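Local coordinates for YfkN protein (Bacillus subtilis subsp. subtilis, PDB 3GVE) that belongs to the calcineurin-like phosphoesterase family and holds a manganese ion and a magnesium ion side by side in a two-metal centre, at residues Gln222-Gly227 with Val232-Thr237; Gly166-Val171 with Pro201-Glu206; Glu34-Asp37 with Ala41-Ala44. All coordinates share one frame; numbering follows the deposited sequence.

Interaction 1 (Gln222-Gly227 with Val232-Thr237)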
# COMPACT_ATOMS: atom_id res chain seq x y z
N GLN A 222 -24.76 8.07 -3.77
CA GLN A 222 -26.07 7.86 -4.39
C GLN A 222 -26.31 6.37 -4.68
O GLN A 222 -25.37 5.56 -4.64
CB GLN A 222 -26.17 8.68 -5.69
CG GLN A 222 -26.22 10.19 -5.45
CD GLN A 222 -24.86 10.85 -5.54
OE1 GLN A 222 -23.91 10.25 -6.01
NE2 GLN A 222 -24.76 12.09 -5.06
N ALA A 223 -27.56 6.03 -5.00
CA ALA A 223 -27.93 4.64 -5.22
C ALA A 223 -27.16 4.01 -6.37
O ALA A 223 -26.78 4.65 -7.34
CB ALA A 223 -29.44 4.51 -5.48
N GLN A 224 -26.93 2.73 -6.21
CA GLN A 224 -26.37 1.90 -7.25
C GLN A 224 -27.28 0.67 -7.39
O GLN A 224 -28.20 0.48 -6.64
CB GLN A 224 -24.94 1.48 -6.89
CG GLN A 224 -23.91 2.58 -6.95
CD GLN A 224 -22.58 2.11 -6.42
OE1 GLN A 224 -22.35 2.10 -5.22
NE2 GLN A 224 -21.72 1.68 -7.29
N SER A 225 -26.98 -0.16 -8.38
CA SER A 225 -27.75 -1.36 -8.62
C SER A 225 -27.01 -2.60 -8.17
O SER A 225 -25.97 -2.54 -7.57
CB SER A 225 -28.08 -1.46 -10.11
OG SER A 225 -29.08 -0.52 -10.41
N SER A 226 -27.58 -3.76 -8.45
CA SER A 226 -27.00 -5.00 -7.94
C SER A 226 -25.59 -5.25 -8.47
O SER A 226 -25.28 -4.89 -9.59
CB SER A 226 -27.92 -6.19 -8.28
OG SER A 226 -28.18 -6.24 -9.66
N GLY A 227 -24.75 -5.86 -7.65
CA GLY A 227 -23.39 -6.21 -8.05
C GLY A 227 -22.37 -5.14 -7.70
O GLY A 227 -21.19 -5.30 -7.98
N VAL A 232 -22.66 0.25 0.72
CA VAL A 232 -23.22 0.66 2.01
C VAL A 232 -24.46 1.57 1.89
O VAL A 232 -25.41 1.42 2.63
CB VAL A 232 -22.16 1.32 2.90
CG1 VAL A 232 -22.84 1.99 4.11
CG2 VAL A 232 -21.15 0.26 3.38
N PHE A 233 -24.45 2.52 0.96
CA PHE A 233 -25.61 3.39 0.80
C PHE A 233 -26.86 2.56 0.49
O PHE A 233 -27.92 2.82 0.99
CB PHE A 233 -25.36 4.42 -0.31
CG PHE A 233 -26.49 5.39 -0.51
CD1 PHE A 233 -26.54 6.58 0.20
CD2 PHE A 233 -27.48 5.11 -1.42
CE1 PHE A 233 -27.60 7.48 -0.01
CE2 PHE A 233 -28.53 6.01 -1.64
CZ PHE A 233 -28.59 7.19 -0.93
N ASP A 234 -26.70 1.57 -0.38
CA ASP A 234 -27.80 0.69 -0.75
C ASP A 234 -28.24 -0.25 0.38
O ASP A 234 -29.42 -0.48 0.56
CB ASP A 234 -27.44 -0.07 -2.03
CG ASP A 234 -27.06 0.88 -3.16
OD1 ASP A 234 -27.84 1.80 -3.45
OD2 ASP A 234 -25.98 0.74 -3.69
N LEU A 235 -27.29 -0.76 1.15
CA LEU A 235 -27.64 -1.50 2.35
C LEU A 235 -28.49 -0.65 3.29
O LEU A 235 -29.50 -1.09 3.81
CB LEU A 235 -26.38 -1.92 3.10
CG LEU A 235 -25.78 -3.25 2.69
CD1 LEU A 235 -24.47 -3.43 3.46
CD2 LEU A 235 -26.74 -4.43 2.98
N ALA A 236 -28.07 0.60 3.49
CA ALA A 236 -28.78 1.46 4.44
C ALA A 236 -30.17 1.86 3.96
O ALA A 236 -31.05 2.07 4.77
CB ALA A 236 -27.94 2.72 4.72
N THR A 237 -30.35 1.96 2.64
CA THR A 237 -31.61 2.48 2.09
C THR A 237 -32.58 1.41 1.58
O THR A 237 -33.77 1.63 1.59
CB THR A 237 -31.34 3.49 0.96
OG1 THR A 237 -30.46 2.90 -0.00
CG2 THR A 237 -30.73 4.80 1.51
O HOH W 1 -24.52 3.10 -3.51
O HOH W 2 -25.91 -1.93 -4.69
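Phe-233, in the first turn of helix 232-238, points its side chain at the loop 222-227 that leads back to this helix, and lies against the backbone of Gln-222 and Ala-223. CA of Gln-222 sits over one face of the ring, displaced toward the rim, while CG2 of Thr-237, one helical turn on, lies over the opposite face. The ring atom CE2 reaches Ala-223 N at 3.5 Å, an oblique approach, and Ala-223 CB at 4.2 Å. CG stands anti to the backbone N of Phe-233 (chi1 -178°), which directs the ring outward to the loop.

Asp-234 follows and supplies the polar half of the contact. Its OD1 accepts the backbone N-H of Gln-224 at 3.1 Å, nearly straight at 168° and on the syn side of the carboxylate. The same N-H also makes a weak bond to OD2, so one donor is shared between both oxygens. OD2 is further joined to the loop through two waters: one, 2.8 Å from OD2 of Asp-234, links to Gln-222 O, and the other, 2.9 Å from OD2 of Asp-234, donates to Ser-225 O as well. Val-193 of helix 192-205 packs on the Asp-234 side chain. Further along, Thr-237 OG1 turns back to donate to Phe-233 O at 2.7 Å, fixing the hydroxyl while its methyl lies on the ring.

A single buried carboxylate thus collects the backbone of Gln-222, Gln-224 and Ser-225, directly or through water, and ties the loop to the helix that follows it. The direct N-H, the bridging waters and the nearby N-terminal end of the helix would all be expected to stabilise a negative charge on Asp-234.

Interaction 2 (Gly166-Val171 with Pro201-Glu206)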
# COMPACT_ATOMS: atom_id res chain seq x y z
N GLY A 166 -27.36 -10.07 16.67
CA GLY A 166 -27.00 -10.80 15.48
C GLY A 166 -25.88 -10.14 14.69
O GLY A 166 -25.85 -8.89 14.63
N TYR A 167 -25.01 -10.91 14.09
CA TYR A 167 -24.00 -10.37 13.21
C TYR A 167 -24.19 -11.03 11.85
O TYR A 167 -24.35 -12.23 11.76
CB TYR A 167 -22.61 -10.70 13.73
CG TYR A 167 -22.34 -10.24 15.15
CD1 TYR A 167 -21.81 -8.99 15.42
CD2 TYR A 167 -22.59 -11.09 16.22
CE1 TYR A 167 -21.57 -8.59 16.73
CE2 TYR A 167 -22.34 -10.70 17.52
CZ TYR A 167 -21.82 -9.45 17.77
OH TYR A 167 -21.57 -9.08 19.07
N ILE A 168 -24.12 -10.21 10.82
CA ILE A 168 -24.15 -10.68 9.44
C ILE A 168 -23.01 -9.98 8.70
O ILE A 168 -22.70 -8.85 8.98
CB ILE A 168 -25.52 -10.37 8.76
CG1 ILE A 168 -25.59 -10.97 7.35
CG2 ILE A 168 -25.83 -8.86 8.75
CD1 ILE A 168 -27.01 -10.96 6.73
N GLY A 169 -22.40 -10.67 7.75
CA GLY A 169 -21.27 -10.10 7.02
C GLY A 169 -21.41 -10.22 5.51
O GLY A 169 -22.05 -11.12 5.03
N PHE A 170 -20.77 -9.31 4.81
CA PHE A 170 -20.78 -9.23 3.34
C PHE A 170 -19.41 -8.90 2.77
O PHE A 170 -18.66 -8.15 3.35
CB PHE A 170 -21.77 -8.15 2.85
CG PHE A 170 -23.10 -8.23 3.51
CD1 PHE A 170 -24.04 -9.17 3.11
CD2 PHE A 170 -23.41 -7.38 4.54
CE1 PHE A 170 -25.26 -9.24 3.74
CE2 PHE A 170 -24.64 -7.44 5.17
CZ PHE A 170 -25.57 -8.38 4.76
N VAL A 171 -19.13 -9.46 1.60
CA VAL A 171 -17.89 -9.19 0.86
C VAL A 171 -18.24 -8.78 -0.57
O VAL A 171 -19.29 -9.12 -1.07
CB VAL A 171 -16.95 -10.44 0.89
CG1 VAL A 171 -17.48 -11.54 -0.03
CG2 VAL A 171 -15.51 -10.07 0.53
N PRO A 201 -34.61 -11.62 7.31
CA PRO A 201 -35.88 -12.20 7.81
C PRO A 201 -35.66 -13.44 8.67
O PRO A 201 -36.36 -13.68 9.63
CB PRO A 201 -36.61 -12.55 6.51
CG PRO A 201 -36.15 -11.54 5.56
CD PRO A 201 -34.67 -11.36 5.87
N LYS A 202 -34.67 -14.23 8.31
CA LYS A 202 -34.37 -15.41 9.07
C LYS A 202 -33.83 -15.02 10.42
O LYS A 202 -34.14 -15.64 11.40
CB LYS A 202 -33.35 -16.23 8.33
CG LYS A 202 -33.80 -16.56 6.97
CD LYS A 202 -33.10 -17.78 6.56
CE LYS A 202 -32.05 -17.50 5.58
NZ LYS A 202 -32.52 -18.11 4.33
N MSE A 203 -32.99 -13.99 10.46
CA MSE A 203 -32.42 -13.53 11.71
C MSE A 203 -33.53 -13.00 12.61
O MSE A 203 -33.52 -13.28 13.79
CB MSE A 203 -31.36 -12.45 11.47
CG MSE A 203 -30.18 -12.90 10.63
SE MSE A 203 -28.94 -11.44 10.25
CE MSE A 203 -28.15 -11.27 12.03
N LYS A 204 -34.46 -12.23 12.04
CA LYS A 204 -35.55 -11.75 12.85
C LYS A 204 -36.39 -12.93 13.38
O LYS A 204 -36.77 -12.94 14.54
CB LYS A 204 -36.37 -10.74 12.05
CG LYS A 204 -35.62 -9.44 11.76
CD LYS A 204 -34.87 -8.93 12.97
CE LYS A 204 -35.66 -7.91 13.76
NZ LYS A 204 -34.85 -7.24 14.82
N ALA A 205 -36.63 -13.92 12.53
CA ALA A 205 -37.37 -15.16 12.96
C ALA A 205 -36.69 -15.81 14.12
O ALA A 205 -37.41 -16.31 15.05
CB ALA A 205 -37.49 -16.10 11.75
N GLU A 206 -35.37 -15.94 14.09
CA GLU A 206 -34.62 -16.53 15.19
C GLU A 206 -34.43 -15.63 16.39
O GLU A 206 -33.71 -16.04 17.35
CB GLU A 206 -33.29 -17.12 14.67
CG GLU A 206 -33.46 -18.11 13.55
CD GLU A 206 -34.24 -19.39 13.98
OE1 GLU A 206 -34.30 -19.67 15.20
OE2 GLU A 206 -34.75 -20.09 13.05
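The flat peptide group between Gly-166 and Tyr-167 takes the terminal methyl of Met-203, a selenomethionine, over one face: CE stands 3.7 Å from Gly-166 C and 3.8 Å from Tyr-167 N. Around this peptide the strand is tied into its sheet, Gly-166 by backbone hydrogen bonds to Val-210 and Ile-212, and Tyr-167 by backbone hydrogen bonding to Val-147; the Tyr-167 side chain itself points away from the helix.

The contact belongs to a beta-alpha-beta crossover, in which strand 160-170 and its parallel neighbour 210-215 are connected through helix 192-205. The helix segment 201-205 runs nearly antiparallel to strand segment 166-170, at 165°, with their axes 10.1 Å apart.

All the packing from the helix side comes from Met-203. Its chain is extended at chi2 and then bends at chi3 (73°), which swings CE onto the glycine. With no side chain at Gly-166, the methyl comes right down to the main chain, 3.7 Å from the Gly-166 CA. Tyr-146 and Ile-211, on the two flanking strands, also touch Met-203. Ile-168, two residues along the strand, meets the selenium instead, with SE of Met-203 lying 3.9 Å from Ile-168 CB and 4.0 Å from Ile-168 CD1.

Interaction 3 (Glu34-Asp37 with Ala41-Ala44)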
# COMPACT_ATOMS: atom_id res chain seq x y z
N GLU A 34 10.20 0.42 13.28
CA GLU A 34 9.05 0.86 14.01
C GLU A 34 8.41 2.11 13.40
O GLU A 34 9.09 2.98 12.86
CB GLU A 34 9.54 1.17 15.42
CG GLU A 34 8.53 1.62 16.38
CD GLU A 34 9.13 1.85 17.75
OE1 GLU A 34 8.39 1.83 18.72
OE2 GLU A 34 10.36 2.02 17.85
N THR A 35 7.09 2.17 13.50
CA THR A 35 6.32 3.37 13.16
C THR A 35 5.32 3.72 14.29
O THR A 35 4.95 2.88 15.09
CB THR A 35 5.55 3.17 11.90
OG1 THR A 35 4.84 4.38 11.62
CG2 THR A 35 4.52 2.08 12.10
N ALA A 36 4.88 4.97 14.35
CA ALA A 36 3.85 5.35 15.32
C ALA A 36 2.49 5.49 14.66
O ALA A 36 1.51 5.82 15.31
CB ALA A 36 4.21 6.64 16.00
N ASP A 37 2.48 5.23 13.36
CA ASP A 37 1.43 5.63 12.43
C ASP A 37 0.25 4.65 12.38
O ASP A 37 -0.83 5.04 12.03
CB ASP A 37 2.08 5.76 11.03
CG ASP A 37 1.15 6.33 9.96
OD1 ASP A 37 1.02 5.70 8.87
OD2 ASP A 37 0.59 7.42 10.17
N ALA A 41 -1.54 -3.08 17.68
CA ALA A 41 -0.96 -2.85 18.99
C ALA A 41 -1.29 -1.45 19.53
O ALA A 41 -1.42 -1.28 20.72
CB ALA A 41 0.55 -3.08 18.96
N ARG A 42 -1.44 -0.47 18.65
CA ARG A 42 -1.88 0.87 19.04
C ARG A 42 -3.40 0.99 19.10
O ARG A 42 -3.92 1.53 20.03
CB ARG A 42 -1.26 1.94 18.13
CG ARG A 42 0.21 2.14 18.44
CD ARG A 42 0.93 3.09 17.49
NE ARG A 42 2.29 3.34 17.97
CZ ARG A 42 2.63 4.35 18.75
NH1 ARG A 42 1.75 5.27 19.13
NH2 ARG A 42 3.89 4.47 19.13
N THR A 43 -4.10 0.44 18.12
CA THR A 43 -5.56 0.52 18.13
C THR A 43 -6.16 -0.11 19.38
O THR A 43 -7.16 0.37 19.89
CB THR A 43 -6.18 -0.17 16.89
OG1 THR A 43 -5.26 -0.11 15.79
CG2 THR A 43 -7.52 0.47 16.49
N ALA A 44 -5.52 -1.17 19.86
CA ALA A 44 -5.99 -1.88 21.04
C ALA A 44 -5.99 -1.00 22.29
O ALA A 44 -6.70 -1.29 23.21
CB ALA A 44 -5.15 -3.15 21.24
O HOH W 3 6.24 3.33 17.67
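Chi1 of Arg-42 (-74°) places CG anti to its own carbonyl carbon, and from CG to NE the chain runs fully extended, carrying the head group off helix 40-53 to the loop at Ala-36. The last torsion, chi4 at -93°, then turns the guanidinium sharply against its chain so that one face is laid over Ala-36. CA of Ala-36 sits over that face, offset toward the rim, at 3.7 Å from Arg-42 NE. The methyl CB of Ala-36 lies 3.8 Å from Arg-42 NH2, and the carbonyl O of Ala-36 is 3.5 Å from Arg-42 CD. This is packing of a flat cation on backbone and methyl rather than direct polar bonding.

The polar link between the segments is made by water. One molecule lies 3.0 Å from Arg-42 NH2, from which it accepts, and 2.8 Å from Glu-34 OE1, bridging two opposite charges whose own atoms, Glu-34 OE1 and Arg-42 NH2, stay 5.2 Å apart. Both ends have further partners: Arg-42 NE forms a salt bridge with Asp-26, and Glu-34 OE1 one with Arg-320. The salt bridge at NE and the water at NH2 probably limit rotation of the guanidinium.

On the loop side, Thr-35 OG1 accepts the backbone N-H of Asp-37 at 3.1 Å and 154°, an ST turn that shapes the chain on which Arg-42 rests, with Ala-36 at its middle.

The contact thus closes the short connection between strand 33-34 and helix 40-53 at the protein surface. The helix is backed in turn by helix 322-340, whose Val-324 touches both Ala-41 and Ala-44.

In the fold
Interaction 2 is the buried one of the three, whereas interactions 1 and 3 lie at the surface. Helix 192-205 connects the first two: Leu-235 CD1 of interaction 1 comes within 4.2 Å of Phe-170 CD2 of interaction 2, and both residues pack on that helix, as does Asp-234. Interaction 3 stands apart, across the chain's centre, its centre about 34 Å from that of interaction 1 and about 33 Å from that of interaction 2. Chemistry follows place: under the helix a selenomethionine packs on strand backbone and an isoleucine, without hydrogen bonds between the segments, while each surface contact joins a loop to the following helix with bridging water, two molecules at a carboxylate in interaction 1 and one at a guanidinium in interaction 3.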